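Glutathione S-transferase family protein (Pseudomonas putida, PDB 3LXZ) probably catalyses the conjugation of reduced glutathione to a wide range of hydrophobic electrophiles of endogenous or exogenous origin. Local coordinates at residues A[92-97]-A[136-141]; A[100-105]-A[129-134]; A[107-111]-A[122-126]. All coordinates share one frame. Residues are numbered along the deposited sequence.

Overall arrangement
All three contacts join parts of the all-helical C-terminal domain of a glutathione S-transferase. Contacts 1 and 2 pair the same two antiparallel helices, 84-106 and 120-140, with about 10 Å between centres. Contact 3 pairs helix 120-140 with the start of helix 109-114. Its centre is about 11 Å from that of contact 2 and about 21 Å from that of contact 1. Contact 3 is innermost in sequence, contact 2 next and contact 1 outermost. A probable hydrogen bond, Glu102 OE2 to Tyr109 OH, 2.7 Å, links contacts 2 and 3. Contacts 1 and 2 also meet the second subunit, and glutathione-binding Arg106 lies between 100-105 and 107-111, so the hairpin carries both dimer-interface and binding residues.

Contact 1: residues A[92-97]-A[136-141]; sequences ELLKEI and TLKRNG
Both segments are alpha-helical, 92-97 throughout and 136-140 up to a last turn that Gly141 ends by leaving helical phi/psi (-74/146). The axes run antiparallel at 165° and approach to 10.5 Å, with Leu93 CA 7.0 Å from Gly141 CA and Ile97 CA 7.2 Å from Leu137 CA. Thr136 comes first, its CG2 3.7 Å from Glu96 CD, while its OG1 is hydrogen-bonded to Pro46 O of the second subunit. Leu137 (chi1 t, chi2 p) swings CD1 to 4.0 Å from Ile97 CG1 and 4.4 Å from Leu93 CD2, an apolar patch that continues through Ile97 onto Met158 of helix 154-174. This antiparallel pairing of helices 84-106 and 120-140 belongs to the helical C-terminal domain of the glutathione S-transferase fold. At Asn140 (chi1 t) the amide ND2 donates twice, to Glu92 OE1 (chi1 t; 3.0 Å, 169° at the hydrogen) and Glu96 OE1 (chi1 m; 2.9 Å, 147°), bridging carboxylates one turn apart. Glu92 is held further by a salt bridge from OE1 to Lys89 NZ and a hydrogen bond between OE2 and Ser61 OG of the second subunit. At Gly141, the backbone N lies 3.8 Å from Leu93 CD2.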
loop_
_atom_site.group_PDB
_atom_site.type_symbol
_atom_site.label_atom_id
_atom_site.label_comp_id
_atom_site.label_asym_id
_atom_site.label_seq_id
_atom_site.Cartn_x
_atom_site.Cartn_y
_atom_site.Cartn_z
ATOM N N GLU A 92 1.988 -4.217 -9.019
ATOM C CA GLU A 92 1.734 -5.377 -8.122
ATOM C C GLU A 92 2.996 -5.792 -7.341
ATOM O O GLU A 92 2.984 -5.920 -6.107
ATOM C CB GLU A 92 1.146 -6.553 -8.902
ATOM C CG GLU A 92 0.771 -7.758 -8.052
ATOM C CD GLU A 92 0.598 -9.017 -8.894
ATOM O OE1 GLU A 92 1.429 -9.259 -9.816
ATOM O OE2 GLU A 92 -0.372 -9.777 -8.633
ATOM N N LEU A 93 4.096 -6.008 -8.053
ATOM C CA LEU A 93 5.355 -6.298 -7.381
ATOM C C LEU A 93 5.848 -5.207 -6.409
ATOM O O LEU A 93 6.276 -5.511 -5.270
ATOM C CB LEU A 93 6.436 -6.609 -8.447
ATOM C CG LEU A 93 6.237 -7.995 -9.092
ATOM C CD1 LEU A 93 6.988 -8.090 -10.442
ATOM C CD2 LEU A 93 6.679 -9.146 -8.187
ATOM N N LEU A 94 5.787 -3.943 -6.832
ATOM C CA LEU A 94 6.144 -2.841 -5.939
ATOM C C LEU A 94 5.287 -2.869 -4.653
ATOM O O LEU A 94 5.816 -2.751 -3.537
ATOM C CB LEU A 94 5.990 -1.484 -6.637
ATOM C CG LEU A 94 6.474 -0.237 -5.858
ATOM C CD1 LEU A 94 6.761 0.833 -6.888
ATOM C CD2 LEU A 94 5.398 0.322 -4.865
ATOM N N LYS A 95 3.979 -3.039 -4.818
ATOM C CA LYS A 95 3.053 -3.109 -3.673
ATOM C C LYS A 95 3.372 -4.282 -2.745
ATOM O O LYS A 95 3.308 -4.144 -1.497
ATOM C CB LYS A 95 1.601 -3.266 -4.131
ATOM C CG LYS A 95 0.592 -2.975 -3.019
ATOM C CD LYS A 95 -0.825 -2.994 -3.527
ATOM C CE LYS A 95 -1.848 -2.751 -2.343
ATOM N NZ LYS A 95 -1.993 -1.289 -2.133
ATOM N N GLU A 96 3.667 -5.431 -3.332
ATOM C CA GLU A 96 3.991 -6.607 -2.523
ATOM C C GLU A 96 5.248 -6.381 -1.699
ATOM O O GLU A 96 5.339 -6.809 -0.548
ATOM C CB GLU A 96 4.156 -7.873 -3.374
ATOM C CG GLU A 96 2.821 -8.355 -3.909
ATOM C CD GLU A 96 2.875 -9.325 -5.078
ATOM O OE1 GLU A 96 3.928 -9.529 -5.777
ATOM O OE2 GLU A 96 1.786 -9.894 -5.290
ATOM N N ILE A 97 6.255 -5.765 -2.301
ATOM C CA ILE A 97 7.486 -5.536 -1.568
ATOM C C ILE A 97 7.217 -4.567 -0.423
ATOM O O ILE A 97 7.625 -4.796 0.711
ATOM C CB ILE A 97 8.645 -5.068 -2.478
ATOM C CG1 ILE A 97 9.025 -6.163 -3.462
ATOM C CG2 ILE A 97 9.855 -4.744 -1.619
ATOM C CD1 ILE A 97 9.808 -5.597 -4.701
ATOM N N THR A 136 6.512 -14.720 -1.474
ATOM C CA THR A 136 5.728 -14.005 -2.504
ATOM C C THR A 136 6.602 -13.397 -3.590
ATOM O O THR A 136 6.332 -13.516 -4.791
ATOM C CB THR A 136 4.852 -12.939 -1.855
ATOM O OG1 THR A 136 3.876 -13.561 -1.013
ATOM C CG2 THR A 136 4.149 -12.022 -2.902
ATOM N N LEU A 137 7.671 -12.739 -3.168
ATOM C CA LEU A 137 8.597 -12.124 -4.124
ATOM C C LEU A 137 9.279 -13.166 -5.020
ATOM O O LEU A 137 9.461 -12.948 -6.239
ATOM C CB LEU A 137 9.624 -11.237 -3.379
ATOM C CG LEU A 137 10.621 -10.457 -4.237
ATOM C CD1 LEU A 137 9.913 -9.578 -5.266
ATOM C CD2 LEU A 137 11.613 -9.643 -3.365
ATOM N N LYS A 138 9.620 -14.304 -4.440
ATOM C CA LYS A 138 10.293 -15.353 -5.199
ATOM C C LYS A 138 9.362 -15.962 -6.231
ATOM O O LYS A 138 9.774 -16.238 -7.363
ATOM C CB LYS A 138 10.806 -16.463 -4.280
ATOM C CG LYS A 138 11.630 -17.527 -5.051
ATOM C CD LYS A 138 11.731 -18.817 -4.238
ATOM C CE LYS A 138 12.405 -18.488 -2.962
ATOM N NZ LYS A 138 13.760 -17.949 -3.243
ATOM N N ARG A 139 8.102 -16.151 -5.823
ATOM C CA ARG A 139 7.081 -16.755 -6.663
ATOM C C ARG A 139 6.651 -15.829 -7.794
ATOM O O ARG A 139 6.444 -16.280 -8.931
ATOM C CB ARG A 139 5.925 -17.151 -5.736
ATOM C CG ARG A 139 4.578 -17.499 -6.269
ATOM C CD ARG A 139 3.640 -17.730 -5.080
ATOM N NE ARG A 139 4.195 -18.664 -4.089
ATOM C CZ ARG A 139 4.371 -18.441 -2.773
ATOM N NH1 ARG A 139 4.037 -17.302 -2.185
ATOM N NH2 ARG A 139 4.895 -19.401 -2.012
ATOM N N ASN A 140 6.518 -14.543 -7.492
ATOM C CA ASN A 140 5.933 -13.585 -8.439
ATOM C C ASN A 140 6.937 -12.794 -9.248
ATOM O O ASN A 140 6.618 -12.347 -10.355
ATOM C CB ASN A 140 4.961 -12.640 -7.700
ATOM C CG ASN A 140 3.980 -11.967 -8.626
ATOM O OD1 ASN A 140 3.476 -12.578 -9.549
ATOM N ND2 ASN A 140 3.685 -10.716 -8.372
ATOM N N GLY A 141 8.150 -12.630 -8.712
ATOM C CA GLY A 141 9.207 -11.841 -9.363
ATOM C C GLY A 141 9.801 -12.586 -10.536
ATOM O O GLY A 141 9.864 -13.810 -10.527
#

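Contact 2: residues A[100-105]-A[129-134]; sequences YIELPA and DLLAGF
Within the helical C-terminal domain of this glutathione S-transferase, helices 84-106 and 120-140 pack antiparallel, and here their short segments cross at -162° with axes 8.4 Å apart. Both are helical, but 100-105 carries a wider pi-type turn at 100-102 and kinks at Pro104, whose N can give no hydrogen bond to the preceding turn. Register is set by Tyr100 CA to Gly133 CA, 4.5 Å, and Pro104 CA to Asp129 CA, 6.2 Å. Apolar packing centres on Leu130 (chi1 m, chi2 t), which places CD2 4.1 Å from Ile101 CG2, CG 4.1 Å from Pro104 CB and CD1 4.3 Å from Ala105 CB. The methylene carbons Pro104 CB and Asp129 CB are in van der Waals contact at 3.6 Å. A CH-pi contact sets Ile101 CD1 over the face of the Phe134 ring, 3.9 Å from its centroid and 9° off the normal; the ring also stacks with Phe178. No conventional hydrogen bond crosses the pair. Tyr100 OH is hydrogen-bonded to Glu62 OE2 of the second subunit. The close backbone approach depends on Gly133, since an ideal CB would lie 1.9 Å from Tyr100 O; instead, Gly133 CA makes a CA-H...O contact to Tyr100 O at 3.3 Å, 158° at the hydrogen.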
loop_
_atom_site.group_PDB
_atom_site.type_symbol
_atom_site.label_atom_id
_atom_site.label_comp_id
_atom_site.label_asym_id
_atom_site.label_seq_id
_atom_site.Cartn_x
_atom_site.Cartn_y
_atom_site.Cartn_z
ATOM N N TYR A 100 4.580 -6.341 2.199
ATOM C CA TYR A 100 4.876 -7.676 2.732
ATOM C C TYR A 100 6.325 -7.886 3.068
ATOM O O TYR A 100 6.684 -8.928 3.667
ATOM C CB TYR A 100 4.356 -8.806 1.812
ATOM C CG TYR A 100 2.916 -8.572 1.429
ATOM C CD1 TYR A 100 1.953 -8.340 2.412
ATOM C CD2 TYR A 100 2.548 -8.512 0.100
ATOM C CE1 TYR A 100 0.615 -8.065 2.068
ATOM C CE2 TYR A 100 1.237 -8.249 -0.271
ATOM C CZ TYR A 100 0.276 -8.022 0.722
ATOM O OH TYR A 100 -1.011 -7.767 0.315
ATOM N N ILE A 101 7.155 -6.898 2.752
ATOM C CA ILE A 101 8.585 -6.945 3.133
ATOM C C ILE A 101 8.966 -5.695 3.902
ATOM O O ILE A 101 9.353 -5.785 5.063
ATOM C CB ILE A 101 9.523 -7.215 1.942
ATOM C CG1 ILE A 101 9.243 -8.624 1.384
ATOM C CG2 ILE A 101 10.989 -7.036 2.381
ATOM C CD1 ILE A 101 10.172 -9.050 0.270
ATOM N N GLU A 102 8.772 -4.520 3.299
ATOM C CA GLU A 102 9.192 -3.290 3.972
ATOM C C GLU A 102 8.460 -3.005 5.311
ATOM O O GLU A 102 9.103 -2.781 6.329
ATOM C CB GLU A 102 9.105 -2.098 3.028
ATOM C CG GLU A 102 10.131 -0.943 3.433
ATOM C CD GLU A 102 9.800 -0.156 4.705
ATOM O OE1 GLU A 102 8.594 0.059 5.025
ATOM O OE2 GLU A 102 10.768 0.304 5.366
ATOM N N LEU A 103 7.122 -3.029 5.301
ATOM C CA LEU A 103 6.356 -2.734 6.509
ATOM C C LEU A 103 6.609 -3.725 7.632
ATOM O O LEU A 103 6.865 -3.301 8.764
ATOM C CB LEU A 103 4.852 -2.579 6.244
ATOM C CG LEU A 103 4.478 -1.388 5.316
ATOM C CD1 LEU A 103 2.954 -1.279 5.299
ATOM C CD2 LEU A 103 5.133 -0.083 5.752
ATOM N N PRO A 104 6.592 -5.037 7.345
ATOM C CA PRO A 104 6.934 -5.893 8.485
ATOM C C PRO A 104 8.364 -5.698 9.008
ATOM O O PRO A 104 8.577 -5.749 10.220
ATOM C CB PRO A 104 6.745 -7.316 7.966
ATOM C CG PRO A 104 6.477 -7.225 6.549
ATOM C CD PRO A 104 6.227 -5.807 6.142
ATOM N N ALA A 105 9.348 -5.528 8.137
ATOM C CA ALA A 105 10.705 -5.233 8.616
ATOM C C ALA A 105 10.753 -3.971 9.474
ATOM O O ALA A 105 11.462 -3.937 10.504
ATOM C CB ALA A 105 11.683 -5.130 7.468
ATOM N N ASP A 129 5.537 -12.749 8.739
ATOM C CA ASP A 129 5.227 -11.818 7.630
ATOM C C ASP A 129 6.370 -11.726 6.605
ATOM O O ASP A 129 6.118 -11.704 5.385
ATOM C CB ASP A 129 4.872 -10.423 8.154
ATOM C CG ASP A 129 3.490 -10.348 8.757
ATOM O OD1 ASP A 129 2.644 -11.238 8.514
ATOM O OD2 ASP A 129 3.225 -9.348 9.460
ATOM N N LEU A 130 7.609 -11.661 7.094
ATOM C CA LEU A 130 8.783 -11.603 6.212
ATOM C C LEU A 130 9.037 -12.883 5.449
ATOM O O LEU A 130 9.304 -12.870 4.242
ATOM C CB LEU A 130 10.028 -11.192 6.972
ATOM C CG LEU A 130 9.987 -9.693 7.261
ATOM C CD1 LEU A 130 10.948 -9.310 8.327
ATOM C CD2 LEU A 130 10.276 -8.948 5.972
ATOM N N LEU A 131 8.920 -14.002 6.148
ATOM C CA LEU A 131 8.987 -15.276 5.468
ATOM C C LEU A 131 7.940 -15.337 4.341
ATOM O O LEU A 131 8.233 -15.800 3.248
ATOM C CB LEU A 131 8.777 -16.425 6.453
ATOM C CG LEU A 131 9.977 -16.743 7.330
ATOM C CD1 LEU A 131 9.617 -17.937 8.238
ATOM C CD2 LEU A 131 11.270 -17.082 6.508
ATOM N N ALA A 132 6.724 -14.861 4.600
ATOM C CA ALA A 132 5.708 -14.931 3.546
ATOM C C ALA A 132 5.994 -13.913 2.436
ATOM O O ALA A 132 5.767 -14.177 1.244
ATOM C CB ALA A 132 4.290 -14.745 4.137
ATOM N N GLY A 133 6.535 -12.765 2.820
ATOM C CA GLY A 133 6.766 -11.696 1.852
ATOM C C GLY A 133 7.876 -12.067 0.897
ATOM O O GLY A 133 7.795 -11.817 -0.319
ATOM N N PHE A 134 8.928 -12.658 1.442
ATOM C CA PHE A 134 10.033 -13.153 0.615
ATOM C C PHE A 134 9.588 -14.317 -0.280
ATOM O O PHE A 134 10.022 -14.395 -1.438
ATOM C CB PHE A 134 11.257 -13.521 1.477
ATOM C CG PHE A 134 12.129 -12.342 1.777
ATOM C CD1 PHE A 134 12.955 -11.821 0.785
ATOM C CD2 PHE A 134 12.106 -11.720 3.020
ATOM C CE1 PHE A 134 13.768 -10.688 1.029
ATOM C CE2 PHE A 134 12.948 -10.589 3.280
ATOM C CZ PHE A 134 13.764 -10.075 2.276
#

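Contact 3: residues A[107-111]-A[122-126]; sequences TCYAE and IKEKA
Segment 122-126 is regular alpha-helix, whereas 107-111 enters the short helix 109-114 with Cys108 as its N-cap; Thr107 CA lies 7.0 Å from Ala126 CA, and Cys108 CA 7.0 Å from Lys123 CA. Thr107 directs its CA-to-CB bond toward the partner with chi1 p, bringing OG1 to 3.7 Å from Ala126 CB and 3.9 Å from Ile122 CG2. The same OG1 is hydrogen-bonded to Pro104 O three residues back, and it accepts from a water at 2.8 Å that also donates to Ile122 O at 2.9 Å, so one solvent molecule bridges the segments. Cys108 (phi/psi -111/8, chi1 m) points SG to 3.7 Å from Ala126 CB, with Lys123 CG at 4.5 Å, and Val169 of helix 154-174 packs on it as well. This is the turn end of a helical hairpin in the GST C-terminal domain, where the chain, past the glutathione-binding Arg106, runs from helix 84-106 through helix 109-114 and returns along 120-140. Behind the N-cap, Glu111 N makes a weak hydrogen bond, 3.2 Å, to Cys108 O. Glu111, extended with chi1 and chi2 t, sets OE2 2.9 Å from Lys123 NZ in a hydrogen-bonded salt bridge; Lys123 reaches it with chi3 near -93° and chi4 near -145°, and OE2 also accepts from Val118 N.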
loop_
_atom_site.group_PDB
_atom_site.type_symbol
_atom_site.label_atom_id
_atom_site.label_comp_id
_atom_site.label_asym_id
_atom_site.label_seq_id
_atom_site.Cartn_x
_atom_site.Cartn_y
_atom_site.Cartn_z
ATOM N N THR A 107 8.703 -2.829 11.486
ATOM C CA THR A 107 8.250 -3.071 12.869
ATOM C C THR A 107 9.425 -3.428 13.768
ATOM O O THR A 107 9.320 -3.330 15.007
ATOM C CB THR A 107 7.129 -4.142 13.002
ATOM O OG1 THR A 107 7.629 -5.456 12.676
ATOM C CG2 THR A 107 5.879 -3.775 12.163
ATOM N N CYS A 108 10.536 -3.841 13.150
ATOM C CA CYS A 108 11.702 -4.217 13.906
ATOM C C CYS A 108 12.869 -3.261 13.770
ATOM O O CYS A 108 13.946 -3.581 14.258
ATOM C CB CYS A 108 12.154 -5.621 13.524
ATOM S SG CYS A 108 10.972 -6.900 13.981
ATOM N N TYR A 109 12.685 -2.104 13.114
ATOM C CA TYR A 109 13.811 -1.157 12.954
ATOM C C TYR A 109 14.266 -0.583 14.301
ATOM O O TYR A 109 15.448 -0.259 14.473
ATOM C CB TYR A 109 13.503 0.003 11.991
ATOM C CG TYR A 109 13.310 -0.355 10.513
ATOM C CD1 TYR A 109 13.674 -1.602 9.994
ATOM C CD2 TYR A 109 12.790 0.594 9.636
ATOM C CE1 TYR A 109 13.476 -1.899 8.633
ATOM C CE2 TYR A 109 12.610 0.321 8.273
ATOM C CZ TYR A 109 12.953 -0.925 7.772
ATOM O OH TYR A 109 12.727 -1.179 6.429
ATOM N N ALA A 110 13.333 -0.484 15.255
ATOM C CA ALA A 110 13.692 -0.059 16.605
ATOM C C ALA A 110 14.856 -0.883 17.144
ATOM O O ALA A 110 15.799 -0.325 17.688
ATOM C CB ALA A 110 12.494 -0.120 17.537
ATOM N N GLU A 111 14.802 -2.200 16.977
ATOM C CA GLU A 111 15.832 -3.090 17.500
ATOM C C GLU A 111 17.064 -3.147 16.603
ATOM O O GLU A 111 18.201 -3.055 17.087
ATOM C CB GLU A 111 15.282 -4.491 17.727
ATOM C CG GLU A 111 16.281 -5.413 18.419
ATOM C CD GLU A 111 15.668 -6.710 18.897
ATOM O OE1 GLU A 111 16.375 -7.732 18.856
ATOM O OE2 GLU A 111 14.485 -6.719 19.313
ATOM N N ILE A 122 5.696 -8.904 18.557
ATOM C CA ILE A 122 5.967 -8.139 17.347
ATOM C C ILE A 122 7.029 -8.863 16.503
ATOM O O ILE A 122 6.929 -8.914 15.268
ATOM C CB ILE A 122 6.389 -6.684 17.692
ATOM C CG1 ILE A 122 5.176 -5.886 18.185
ATOM C CG2 ILE A 122 7.012 -5.984 16.445
ATOM C CD1 ILE A 122 5.513 -4.545 18.904
ATOM N N LYS A 123 8.015 -9.458 17.161
ATOM C CA LYS A 123 9.070 -10.221 16.452
ATOM C C LYS A 123 8.519 -11.464 15.750
ATOM O O LYS A 123 8.820 -11.722 14.563
ATOM C CB LYS A 123 10.227 -10.576 17.416
ATOM C CG LYS A 123 11.139 -9.367 17.726
ATOM C CD LYS A 123 12.442 -9.762 18.429
ATOM C CE LYS A 123 12.330 -9.686 19.946
ATOM N NZ LYS A 123 13.639 -9.243 20.567
ATOM N N GLU A 124 7.695 -12.218 16.478
ATOM C CA GLU A 124 7.020 -13.399 15.942
ATOM C C GLU A 124 6.236 -13.054 14.700
ATOM O O GLU A 124 6.316 -13.769 13.711
ATOM C CB GLU A 124 6.066 -14.015 16.966
ATOM C CG GLU A 124 6.780 -14.582 18.154
ATOM C CD GLU A 124 5.866 -15.083 19.288
ATOM O OE1 GLU A 124 4.627 -14.793 19.324
ATOM O OE2 GLU A 124 6.434 -15.783 20.155
ATOM N N LYS A 125 5.473 -11.962 14.760
ATOM C CA LYS A 125 4.634 -11.584 13.646
ATOM C C LYS A 125 5.516 -11.146 12.466
ATOM O O LYS A 125 5.253 -11.526 11.329
ATOM C CB LYS A 125 3.591 -10.528 14.066
ATOM C CG LYS A 125 2.674 -10.015 12.960
ATOM C CD LYS A 125 2.104 -11.148 12.090
ATOM C CE LYS A 125 0.948 -10.675 11.220
ATOM N NZ LYS A 125 -0.337 -10.790 11.923
ATOM N N ALA A 126 6.573 -10.385 12.740
ATOM C CA ALA A 126 7.496 -9.979 11.688
ATOM C C ALA A 126 8.160 -11.156 11.004
ATOM O O ALA A 126 8.278 -11.171 9.790
ATOM C CB ALA A 126 8.536 -8.996 12.192
HETATM O O HOH W 1 5.569 -7.267 13.366
#